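Local coordinates for protein 16S rRNA methylase (Escherichia coli, PDB 3P2E) that methylates N1 of adenine 1408 in the 16S rRNA of assembled 30S subunits, using S-adenosyl-L-methionine, and so confers resistance to several aminoglycosides, at residues 19-24 with 48-53; 25-30 with 95-100; 115-120 with 166-171; 177-182 with 210-215. One frame throughout, in Å; residues are numbered along the deposited sequence.

Overall arrangement
Three of the four contacts reach the seven-stranded sheet of a class I, Rossmann-like methyltransferase, whose strand order is 3-2-1-4-5-7-6. Contact 2 is the most buried and joins two parallel central strands near the cofactor site by backbone and side-chain hydrogen bonds. Contact 1 touches it, with Ile21 on Val27, and lays a helix and turn on the next strand mainly through apolar side chains, with no hydrogen bond across. Toward the other end of the sheet, contact 4 pairs edge strand 178-185 with its antiparallel neighbour 209-215; its polar side chains lie largely exposed, some joined by waters. Contact 3, peripheral and partly buried, sets helix 166-175 against the loop before helix 119-126; Tyr168 touches Ile179 of contact 4.

Contact 1 (19-24 with 48-53); sequences EIIGQF and NTFYIG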
# COMPACT_ATOMS: atom_id res chain seq x y z
N GLU A 19 9.46 -11.67 -14.80
CA GLU A 19 10.84 -11.41 -15.19
C GLU A 19 11.42 -10.28 -14.35
O GLU A 19 12.55 -10.37 -13.88
CB GLU A 19 10.89 -11.07 -16.68
CG GLU A 19 12.29 -11.05 -17.29
CD GLU A 19 13.03 -9.75 -17.05
OE1 GLU A 19 14.22 -9.67 -17.41
OE2 GLU A 19 12.42 -8.80 -16.51
N ILE A 20 10.64 -9.22 -14.17
CA ILE A 20 11.08 -8.07 -13.39
C ILE A 20 11.31 -8.46 -11.93
O ILE A 20 12.32 -8.10 -11.33
CB ILE A 20 10.03 -6.94 -13.44
CG1 ILE A 20 9.79 -6.51 -14.89
CG2 ILE A 20 10.50 -5.75 -12.61
CD1 ILE A 20 11.04 -6.04 -15.61
N ILE A 21 10.36 -9.21 -11.37
CA ILE A 21 10.45 -9.67 -9.99
C ILE A 21 11.72 -10.50 -9.76
O ILE A 21 12.25 -10.56 -8.65
CB ILE A 21 9.24 -10.55 -9.60
CG1 ILE A 21 7.93 -9.81 -9.87
CG2 ILE A 21 9.33 -10.95 -8.14
CD1 ILE A 21 7.77 -8.55 -9.09
N GLY A 22 12.20 -11.14 -10.83
CA GLY A 22 13.38 -11.98 -10.75
C GLY A 22 14.63 -11.43 -10.09
O GLY A 22 15.35 -12.18 -9.43
N GLN A 23 14.91 -10.15 -10.27
CA GLN A 23 16.11 -9.56 -9.68
C GLN A 23 15.92 -9.07 -8.25
O GLN A 23 16.78 -8.38 -7.71
CB GLN A 23 16.62 -8.41 -10.54
CG GLN A 23 17.08 -8.83 -11.92
CD GLN A 23 17.88 -7.74 -12.61
OE1 GLN A 23 18.94 -7.34 -12.13
NE2 GLN A 23 17.38 -7.26 -13.74
N PHE A 24 14.80 -9.45 -7.63
CA PHE A 24 14.51 -9.03 -6.26
C PHE A 24 14.09 -10.21 -5.40
O PHE A 24 13.49 -11.16 -5.88
CB PHE A 24 13.39 -7.98 -6.28
CG PHE A 24 13.73 -6.77 -7.11
CD1 PHE A 24 14.53 -5.76 -6.59
CD2 PHE A 24 13.29 -6.68 -8.43
CE1 PHE A 24 14.90 -4.67 -7.37
CE2 PHE A 24 13.65 -5.59 -9.22
CZ PHE A 24 14.46 -4.59 -8.69
N ASN A 48 16.47 -4.44 -2.79
CA ASN A 48 16.30 -5.89 -2.90
C ASN A 48 14.82 -6.23 -2.77
O ASN A 48 14.44 -7.39 -2.60
CB ASN A 48 17.10 -6.63 -1.82
CG ASN A 48 17.28 -8.11 -2.14
OD1 ASN A 48 17.66 -8.90 -1.27
ND2 ASN A 48 17.02 -8.49 -3.39
N THR A 49 13.98 -5.20 -2.83
CA THR A 49 12.54 -5.38 -2.76
C THR A 49 11.91 -4.68 -3.96
O THR A 49 12.30 -3.55 -4.32
CB THR A 49 11.93 -4.77 -1.47
OG1 THR A 49 12.39 -5.51 -0.33
CG2 THR A 49 10.40 -4.83 -1.52
N PHE A 50 10.97 -5.35 -4.61
CA PHE A 50 10.28 -4.76 -5.75
C PHE A 50 9.00 -4.16 -5.20
O PHE A 50 8.20 -4.86 -4.58
CB PHE A 50 9.96 -5.81 -6.81
CG PHE A 50 9.40 -5.22 -8.07
CD1 PHE A 50 10.19 -4.42 -8.88
CD2 PHE A 50 8.07 -5.43 -8.43
CE1 PHE A 50 9.67 -3.82 -10.04
CE2 PHE A 50 7.53 -4.84 -9.57
CZ PHE A 50 8.34 -4.04 -10.38
N TYR A 51 8.83 -2.86 -5.41
CA TYR A 51 7.66 -2.14 -4.91
C TYR A 51 6.57 -1.91 -5.95
O TYR A 51 6.81 -1.40 -7.04
CB TYR A 51 8.12 -0.80 -4.32
CG TYR A 51 8.89 -0.97 -3.04
CD1 TYR A 51 8.23 -1.07 -1.81
CD2 TYR A 51 10.28 -1.13 -3.05
CE1 TYR A 51 8.92 -1.31 -0.63
CE2 TYR A 51 10.98 -1.38 -1.87
CZ TYR A 51 10.30 -1.47 -0.67
OH TYR A 51 10.99 -1.73 0.49
N ILE A 52 5.36 -2.30 -5.57
CA ILE A 52 4.20 -2.17 -6.44
C ILE A 52 3.18 -1.26 -5.78
O ILE A 52 2.60 -1.61 -4.75
CB ILE A 52 3.54 -3.54 -6.70
CG1 ILE A 52 4.57 -4.49 -7.31
CG2 ILE A 52 2.33 -3.38 -7.62
CD1 ILE A 52 4.06 -5.91 -7.50
N GLY A 53 2.97 -0.09 -6.38
CA GLY A 53 2.01 0.86 -5.85
C GLY A 53 0.76 0.84 -6.71
O GLY A 53 0.84 1.06 -7.92
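Helix 14-21 and the type I turn from Ile21 to Phe24 lie over one face of strand 49-54, a parallel strand in the sheet of this Rossmann-like methyltransferase. The turn is closed by Phe24 N donating to Ile21 O (3.0 Å), and beyond it the chain soon enters strand 26-31. Phe50 carries the strand's side of the contact. Its CG stands anti to the backbone N (chi1 -173°), which sends the ring out from the sheet toward the helix. There the CG2 branch of Ile20 approaches Phe50 CE1 obliquely (3.3 Å). The tip of Ile21, its CD1, comes to 3.2 Å from Phe50 CD2, also oblique to the ring, the two side chains crossing at about a right angle. Phe24 also packs on Phe50: its CE2 lies 3.7 Å from Phe50 CD1, and the two rings are oblique, with planes at 39° and centroids 5.5 Å apart. One face of the Phe24 ring takes the CA of Phe50, the opposite face the CB of Gln23, while the backbone carbonyl carbon of Asn48 sits at its edge. Phe50 also touches Val81 of the adjoining strand. No hydrogen bond crosses the contact; the backbone of Phe50 bonds to Arg26 and His28 of the next strand. The helix is held here chiefly by apolar packing, and the two short carbon-carbon contacts probably limit movement of the Phe50 ring.

Contact 2 (25-30 with 95-100); sequences DRVHID and KNIADS
Arg26 and Asp99 cross obliquely: the guanidinium lies with one face over Asp99 CB, which is 3.5 Å from Arg26 NH2, and its plane is turned 42° from the carboxylate. Their charged atoms do not touch. Asp99 OD2 instead uses its anti lone pair to accept a hydrogen bond from Val27 N (2.8 Å), and it also forms a salt bridge with Lys130; a water joins OD1 to Asp25 O. In return Asp99 N donates to Val27 O at 2.8 Å, so the aspartate grips both polar atoms of one strand residue. His28 points the edge of its ring at Ser100, ND1 and OG lying 2.6 Å apart in the ring plane, while NE2 binds Ser102 OG; bonds at both nitrogens probably fix its rotation. Among the apolar groups, Ile29 CD1 reaches 3.8 Å from Ala98 CB, and the Ile29 and Ile97 side chains cross at about a right angle. The chain turns a corner at Asp99, and beyond it the parallel pairing of His28 with Ser100 sets in, Ile29 N donating almost straight to Ser100 O (3.0 Å, 171°). Parallel neighbours of this kind, strands 26-31 and 98-104, form the centre of the class I methyltransferase sheet, whose first strand leads to Gly32 of the S-adenosyl-L-methionine site.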
# COMPACT_ATOMS: atom_id res chain seq x y z
N ASP A 25 14.43 -10.15 -4.11
CA ASP A 25 14.07 -11.24 -3.21
C ASP A 25 12.71 -11.08 -2.56
O ASP A 25 12.15 -12.06 -2.07
CB ASP A 25 15.13 -11.40 -2.12
CG ASP A 25 16.37 -12.10 -2.62
OD1 ASP A 25 16.25 -12.90 -3.57
OD2 ASP A 25 17.45 -11.88 -2.04
N ARG A 26 12.18 -9.86 -2.54
CA ARG A 26 10.88 -9.60 -1.92
C ARG A 26 10.02 -8.70 -2.80
O ARG A 26 10.52 -7.99 -3.66
CB ARG A 26 11.04 -8.92 -0.56
CG ARG A 26 11.90 -9.67 0.44
CD ARG A 26 12.05 -8.91 1.76
NE ARG A 26 10.89 -9.04 2.63
CZ ARG A 26 9.76 -8.35 2.51
NH1 ARG A 26 9.62 -7.45 1.54
NH2 ARG A 26 8.76 -8.56 3.36
N VAL A 27 8.71 -8.76 -2.57
CA VAL A 27 7.76 -7.93 -3.30
C VAL A 27 6.84 -7.27 -2.27
O VAL A 27 6.28 -7.95 -1.41
CB VAL A 27 6.89 -8.77 -4.28
CG1 VAL A 27 5.79 -7.89 -4.88
CG2 VAL A 27 7.76 -9.34 -5.38
N HIS A 28 6.70 -5.95 -2.36
CA HIS A 28 5.84 -5.22 -1.44
C HIS A 28 4.76 -4.50 -2.24
O HIS A 28 5.06 -3.86 -3.24
CB HIS A 28 6.65 -4.17 -0.66
CG HIS A 28 5.81 -3.35 0.26
ND1 HIS A 28 5.42 -3.79 1.51
CD2 HIS A 28 5.23 -2.14 0.09
CE1 HIS A 28 4.63 -2.88 2.06
NE2 HIS A 28 4.49 -1.88 1.22
N ILE A 29 3.52 -4.62 -1.80
CA ILE A 29 2.41 -3.95 -2.47
C ILE A 29 1.83 -2.88 -1.55
O ILE A 29 1.56 -3.14 -0.37
CB ILE A 29 1.26 -4.93 -2.84
CG1 ILE A 29 1.71 -5.88 -3.96
CG2 ILE A 29 0.02 -4.14 -3.29
CD1 ILE A 29 0.66 -6.90 -4.39
N ASP A 30 1.66 -1.68 -2.08
CA ASP A 30 1.07 -0.57 -1.34
C ASP A 30 -0.22 -0.24 -2.08
O ASP A 30 -0.19 0.30 -3.19
CB ASP A 30 2.01 0.63 -1.31
CG ASP A 30 1.48 1.78 -0.47
OD1 ASP A 30 0.94 1.50 0.63
OD2 ASP A 30 1.61 2.95 -0.89
N LYS A 95 -1.93 -11.90 -7.96
CA LYS A 95 -2.32 -12.93 -7.01
C LYS A 95 -1.13 -13.71 -6.46
O LYS A 95 -0.24 -14.11 -7.22
CB LYS A 95 -3.32 -13.89 -7.66
CG LYS A 95 -4.76 -13.41 -7.65
CD LYS A 95 -4.87 -11.97 -8.11
CE LYS A 95 -6.28 -11.45 -7.96
NZ LYS A 95 -6.34 -9.98 -8.17
N ASN A 96 -1.12 -13.90 -5.14
CA ASN A 96 -0.08 -14.67 -4.46
C ASN A 96 1.34 -14.22 -4.82
O ASN A 96 2.22 -15.06 -5.06
CB ASN A 96 -0.26 -16.15 -4.81
CG ASN A 96 0.60 -17.07 -3.97
OD1 ASN A 96 0.55 -17.04 -2.74
ND2 ASN A 96 1.39 -17.90 -4.63
N ILE A 97 1.58 -12.92 -4.82
CA ILE A 97 2.89 -12.39 -5.20
C ILE A 97 3.64 -11.58 -4.14
O ILE A 97 4.87 -11.47 -4.20
CB ILE A 97 2.74 -11.49 -6.46
CG1 ILE A 97 4.10 -11.23 -7.11
CG2 ILE A 97 2.12 -10.16 -6.06
CD1 ILE A 97 4.01 -10.37 -8.36
N ALA A 98 2.92 -11.02 -3.18
CA ALA A 98 3.55 -10.16 -2.18
C ALA A 98 4.01 -10.73 -0.85
O ALA A 98 3.33 -11.53 -0.22
CB ALA A 98 2.65 -8.96 -1.93
N ASP A 99 5.19 -10.28 -0.42
CA ASP A 99 5.75 -10.68 0.86
C ASP A 99 5.16 -9.77 1.94
O ASP A 99 5.14 -10.11 3.12
CB ASP A 99 7.28 -10.52 0.86
CG ASP A 99 7.96 -11.53 -0.02
OD1 ASP A 99 8.20 -12.67 0.46
OD2 ASP A 99 8.25 -11.21 -1.19
N SER A 100 4.67 -8.61 1.51
CA SER A 100 4.08 -7.65 2.43
C SER A 100 3.09 -6.74 1.71
O SER A 100 3.26 -6.43 0.53
CB SER A 100 5.17 -6.80 3.09
OG SER A 100 6.02 -6.21 2.12
O HOH W 1 10.86 -13.63 0.19

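Contact 3 (115-120 with 166-171); sequences IKPNRD and EQYKAE
Glu171 leaves helix 166-175 toward the loop that joins helix 108-115 to helix 119-126. Its CB already touches the proline of that loop, 3.9 Å from Pro117 CG. CG is set anti to the carbonyl carbon (chi1 -71°), and from there the chain runs extended across Pro117 at about a right angle, bringing CD to 3.8 Å from Pro117 CD. At the tip, OE2 approaches the same Pro117 CD to 3.0 Å, a close contact with a carbon probably polarised by the adjoining nitrogen. The peptide bond before Pro117 is cis, and its carbonyl oxygen, Lys116 O, is linked to the tip by a water that donates to Glu171 OE2 (2.6 Å) and to that carbonyl. Residues 116-118 make a short link between the two helices, with Asn118 the N-cap of helix 119-126, its OD1 accepting from Ile121 N. One helical turn before Glu171, Tyr168 packs on Pro117, its CE1 4.0 Å from Pro117 CD, and its hydroxyl bonds to Val114 O. The backbone end of Glu171 is met by Arg119, whose CG lies 3.9 Å from Glu171 O; Arg119 NH1 remains 5.0 Å from Glu171 OE1, charges near each other but not paired.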
# COMPACT_ATOMS: atom_id res chain seq x y z
N ILE A 115 -11.92 -0.13 7.77
CA ILE A 115 -12.54 0.11 9.07
C ILE A 115 -13.83 -0.63 9.41
O ILE A 115 -14.05 -0.99 10.57
CB ILE A 115 -12.81 1.63 9.27
CG1 ILE A 115 -11.52 2.42 9.04
CG2 ILE A 115 -13.33 1.89 10.68
CD1 ILE A 115 -10.36 1.95 9.86
N LYS A 116 -14.69 -0.85 8.42
CA LYS A 116 -15.97 -1.52 8.67
C LYS A 116 -15.86 -2.85 9.42
O LYS A 116 -16.43 -3.02 10.49
CB LYS A 116 -16.74 -1.70 7.36
CG LYS A 116 -18.19 -2.14 7.55
CD LYS A 116 -18.98 -2.06 6.25
CE LYS A 116 -18.49 -3.07 5.22
NZ LYS A 116 -18.78 -4.47 5.63
N PRO A 117 -15.14 -3.83 8.85
CA PRO A 117 -14.43 -3.83 7.57
C PRO A 117 -15.29 -4.54 6.53
O PRO A 117 -16.30 -5.16 6.87
CB PRO A 117 -13.18 -4.62 7.89
CG PRO A 117 -13.74 -5.71 8.76
CD PRO A 117 -14.69 -4.96 9.69
N ASN A 118 -14.88 -4.46 5.27
CA ASN A 118 -15.59 -5.13 4.18
C ASN A 118 -14.83 -6.44 4.00
O ASN A 118 -13.73 -6.46 3.45
CB ASN A 118 -15.51 -4.29 2.91
CG ASN A 118 -16.37 -4.83 1.79
OD1 ASN A 118 -16.29 -6.01 1.44
ND2 ASN A 118 -17.19 -3.97 1.20
N ARG A 119 -15.41 -7.55 4.47
CA ARG A 119 -14.74 -8.84 4.38
C ARG A 119 -14.41 -9.31 2.97
O ARG A 119 -13.30 -9.80 2.73
CB ARG A 119 -15.56 -9.91 5.11
CG ARG A 119 -15.64 -9.71 6.61
CD ARG A 119 -16.20 -10.94 7.31
NE ARG A 119 -17.55 -11.25 6.86
CZ ARG A 119 -18.62 -10.52 7.13
NH1 ARG A 119 -18.51 -9.41 7.85
NH2 ARG A 119 -19.82 -10.88 6.68
N ASP A 120 -15.34 -9.17 2.04
CA ASP A 120 -15.10 -9.61 0.68
C ASP A 120 -13.94 -8.86 0.04
O ASP A 120 -13.06 -9.47 -0.56
CB ASP A 120 -16.37 -9.44 -0.17
CG ASP A 120 -16.18 -9.92 -1.60
OD1 ASP A 120 -15.78 -11.09 -1.80
OD2 ASP A 120 -16.45 -9.14 -2.53
N GLU A 166 -12.64 -8.15 19.79
CA GLU A 166 -12.70 -9.50 19.27
C GLU A 166 -13.45 -9.55 17.94
O GLU A 166 -13.08 -10.30 17.04
CB GLU A 166 -13.40 -10.42 20.28
CG GLU A 166 -12.74 -10.44 21.65
CD GLU A 166 -11.27 -10.82 21.60
OE1 GLU A 166 -10.96 -11.93 21.10
OE2 GLU A 166 -10.43 -10.02 22.05
N GLN A 167 -14.49 -8.73 17.81
CA GLN A 167 -15.27 -8.69 16.58
C GLN A 167 -14.43 -8.27 15.38
O GLN A 167 -14.48 -8.89 14.33
CB GLN A 167 -16.46 -7.73 16.72
CG GLN A 167 -17.51 -8.15 17.74
CD GLN A 167 -18.76 -7.29 17.68
OE1 GLN A 167 -18.68 -6.06 17.78
NE2 GLN A 167 -19.91 -7.93 17.53
N TYR A 168 -13.65 -7.20 15.55
CA TYR A 168 -12.81 -6.73 14.45
C TYR A 168 -11.74 -7.77 14.11
O TYR A 168 -11.50 -8.05 12.93
CB TYR A 168 -12.13 -5.40 14.82
CG TYR A 168 -11.41 -4.76 13.66
CD1 TYR A 168 -12.12 -4.14 12.63
CD2 TYR A 168 -10.02 -4.80 13.56
CE1 TYR A 168 -11.45 -3.58 11.53
CE2 TYR A 168 -9.35 -4.25 12.47
CZ TYR A 168 -10.07 -3.65 11.46
OH TYR A 168 -9.40 -3.13 10.37
N LYS A 169 -11.12 -8.34 15.13
CA LYS A 169 -10.09 -9.35 14.91
C LYS A 169 -10.64 -10.56 14.16
O LYS A 169 -9.98 -11.10 13.27
CB LYS A 169 -9.49 -9.79 16.25
CG LYS A 169 -8.22 -10.61 16.11
CD LYS A 169 -7.60 -10.90 17.48
CE LYS A 169 -6.31 -11.69 17.34
NZ LYS A 169 -5.67 -11.95 18.67
N ALA A 170 -11.84 -10.98 14.53
CA ALA A 170 -12.46 -12.14 13.89
C ALA A 170 -12.81 -11.85 12.43
O ALA A 170 -12.63 -12.70 11.57
CB ALA A 170 -13.72 -12.55 14.65
N GLU A 171 -13.32 -10.65 12.18
CA GLU A 171 -13.69 -10.26 10.82
C GLU A 171 -12.47 -10.24 9.92
O GLU A 171 -12.51 -10.73 8.79
CB GLU A 171 -14.37 -8.89 10.85
CG GLU A 171 -15.76 -8.95 11.47
CD GLU A 171 -16.26 -7.61 11.99
OE1 GLU A 171 -17.46 -7.53 12.34
OE2 GLU A 171 -15.46 -6.65 12.06
O HOH W 2 -16.06 -4.48 13.35

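Contact 4 (177-182 with 210-215); sequences FRIDDV and FRVSGH
Backbone hydrogen bonds join strands 178-185 and 209-215 as antiparallel neighbours at the edge of the sheet. Arg178 and His215 exchange two bonds, as a hydrogen-bonded pair. A classic beta bulge follows: Asp180 N (2.8 Å) and Asp181 N (3.1 Å) both donate to Ser213 O, the first on a lone pair, the second from above the carbonyl plane, while Ser213 N returns a straight bond to Asp181 O. Gly214, lacking a side chain, lets Arg178 O come to 3.3 Å from its CA. Among the polar side chains, His215 ND1 donates to the syn lone pair of Asp180 OD2 (2.7 Å, 171°), with carboxylate and imidazole only 10° from coplanar. A water bridges Asp181 OD2 to Arg211 NH2. CH-pi contact covers one face of that imidazole, where Arg178 CB stands 3.7 Å from the ring centroid. In the apolar contacts, Ile179 CG1 meets Val212 CG1 at 3.6 Å; Val182 and Val212 share a face of the sheet and touch helix 160-164. The in-plane bond to a carboxylate would stabilise a protonated His215 and, with Arg178 CB over one face, probably fixes the ring's rotation, tying the bulged strand to its neighbour beyond the backbone bonds.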
# COMPACT_ATOMS: atom_id res chain seq x y z
N PHE A 177 -6.56 -12.01 7.30
CA PHE A 177 -5.63 -11.16 8.05
C PHE A 177 -5.63 -11.47 9.55
O PHE A 177 -6.64 -11.30 10.23
CB PHE A 177 -5.96 -9.69 7.82
CG PHE A 177 -5.74 -9.24 6.40
CD1 PHE A 177 -4.45 -9.10 5.89
CD2 PHE A 177 -6.82 -8.95 5.56
CE1 PHE A 177 -4.24 -8.70 4.57
CE2 PHE A 177 -6.62 -8.55 4.25
CZ PHE A 177 -5.33 -8.42 3.75
N ARG A 178 -4.48 -11.90 10.05
CA ARG A 178 -4.31 -12.24 11.46
C ARG A 178 -3.60 -11.09 12.19
O ARG A 178 -2.40 -10.89 12.02
CB ARG A 178 -3.48 -13.51 11.60
CG ARG A 178 -4.10 -14.74 10.95
CD ARG A 178 -5.22 -15.31 11.80
NE ARG A 178 -5.64 -16.62 11.31
CZ ARG A 178 -6.46 -17.43 11.96
NH1 ARG A 178 -6.95 -17.06 13.15
NH2 ARG A 178 -6.79 -18.60 11.44
N ILE A 179 -4.35 -10.35 13.00
CA ILE A 179 -3.78 -9.23 13.74
C ILE A 179 -2.78 -9.68 14.80
O ILE A 179 -3.11 -10.50 15.66
CB ILE A 179 -4.89 -8.40 14.44
CG1 ILE A 179 -5.87 -7.84 13.41
CG2 ILE A 179 -4.26 -7.27 15.24
CD1 ILE A 179 -7.03 -7.07 14.03
N ASP A 180 -1.56 -9.14 14.73
CA ASP A 180 -0.54 -9.47 15.72
C ASP A 180 -0.28 -8.29 16.64
O ASP A 180 0.22 -8.45 17.76
CB ASP A 180 0.77 -9.87 15.04
CG ASP A 180 0.65 -11.17 14.28
OD1 ASP A 180 0.05 -12.12 14.83
OD2 ASP A 180 1.16 -11.24 13.15
N ASP A 181 -0.61 -7.09 16.18
CA ASP A 181 -0.39 -5.90 16.99
C ASP A 181 -1.25 -4.72 16.57
O ASP A 181 -1.57 -4.55 15.39
CB ASP A 181 1.08 -5.48 16.93
CG ASP A 181 1.40 -4.34 17.88
OD1 ASP A 181 1.42 -4.58 19.10
OD2 ASP A 181 1.62 -3.21 17.41
N VAL A 182 -1.64 -3.90 17.54
CA VAL A 182 -2.42 -2.69 17.29
C VAL A 182 -1.72 -1.59 18.08
O VAL A 182 -1.60 -1.67 19.30
CB VAL A 182 -3.88 -2.81 17.78
CG1 VAL A 182 -4.61 -1.48 17.59
CG2 VAL A 182 -4.59 -3.91 17.02
N PHE A 210 -3.77 4.90 13.84
CA PHE A 210 -3.79 3.54 14.34
C PHE A 210 -3.20 2.57 13.33
O PHE A 210 -3.56 2.59 12.16
CB PHE A 210 -5.22 3.12 14.66
CG PHE A 210 -5.89 4.00 15.67
CD1 PHE A 210 -5.59 3.87 17.02
CD2 PHE A 210 -6.77 5.00 15.26
CE1 PHE A 210 -6.17 4.73 17.96
CE2 PHE A 210 -7.35 5.86 16.19
CZ PHE A 210 -7.05 5.72 17.54
N ARG A 211 -2.28 1.73 13.79
CA ARG A 211 -1.69 0.74 12.91
C ARG A 211 -2.09 -0.65 13.36
O ARG A 211 -1.79 -1.05 14.48
CB ARG A 211 -0.17 0.83 12.89
CG ARG A 211 0.48 -0.27 12.03
CD ARG A 211 1.99 -0.11 11.96
NE ARG A 211 2.62 -0.32 13.27
CZ ARG A 211 3.79 0.19 13.63
NH1 ARG A 211 4.46 0.96 12.78
NH2 ARG A 211 4.29 -0.06 14.83
N VAL A 212 -2.80 -1.35 12.49
CA VAL A 212 -3.19 -2.73 12.75
C VAL A 212 -2.25 -3.51 11.84
O VAL A 212 -2.24 -3.31 10.63
CB VAL A 212 -4.66 -2.99 12.35
CG1 VAL A 212 -4.97 -4.47 12.46
CG2 VAL A 212 -5.59 -2.20 13.26
N SER A 213 -1.43 -4.37 12.43
CA SER A 213 -0.48 -5.13 11.63
C SER A 213 -0.49 -6.60 12.03
O SER A 213 -1.01 -6.95 13.09
CB SER A 213 0.93 -4.55 11.80
OG SER A 213 1.33 -4.54 13.16
N GLY A 214 0.07 -7.44 11.17
CA GLY A 214 0.10 -8.86 11.46
C GLY A 214 0.55 -9.66 10.25
O GLY A 214 1.30 -9.16 9.41
N HIS A 215 0.10 -10.91 10.16
CA HIS A 215 0.47 -11.76 9.03
C HIS A 215 -0.77 -12.23 8.29
O HIS A 215 -1.87 -12.23 8.84
CB HIS A 215 1.30 -12.97 9.50
CG HIS A 215 0.59 -13.85 10.49
ND1 HIS A 215 0.39 -13.49 11.80
CD2 HIS A 215 0.07 -15.09 10.36
CE1 HIS A 215 -0.23 -14.47 12.44
NE2 HIS A 215 -0.43 -15.45 11.58
O HOH W 3 0.91 -2.34 14.77
O HOH W 4 3.91 -2.41 16.62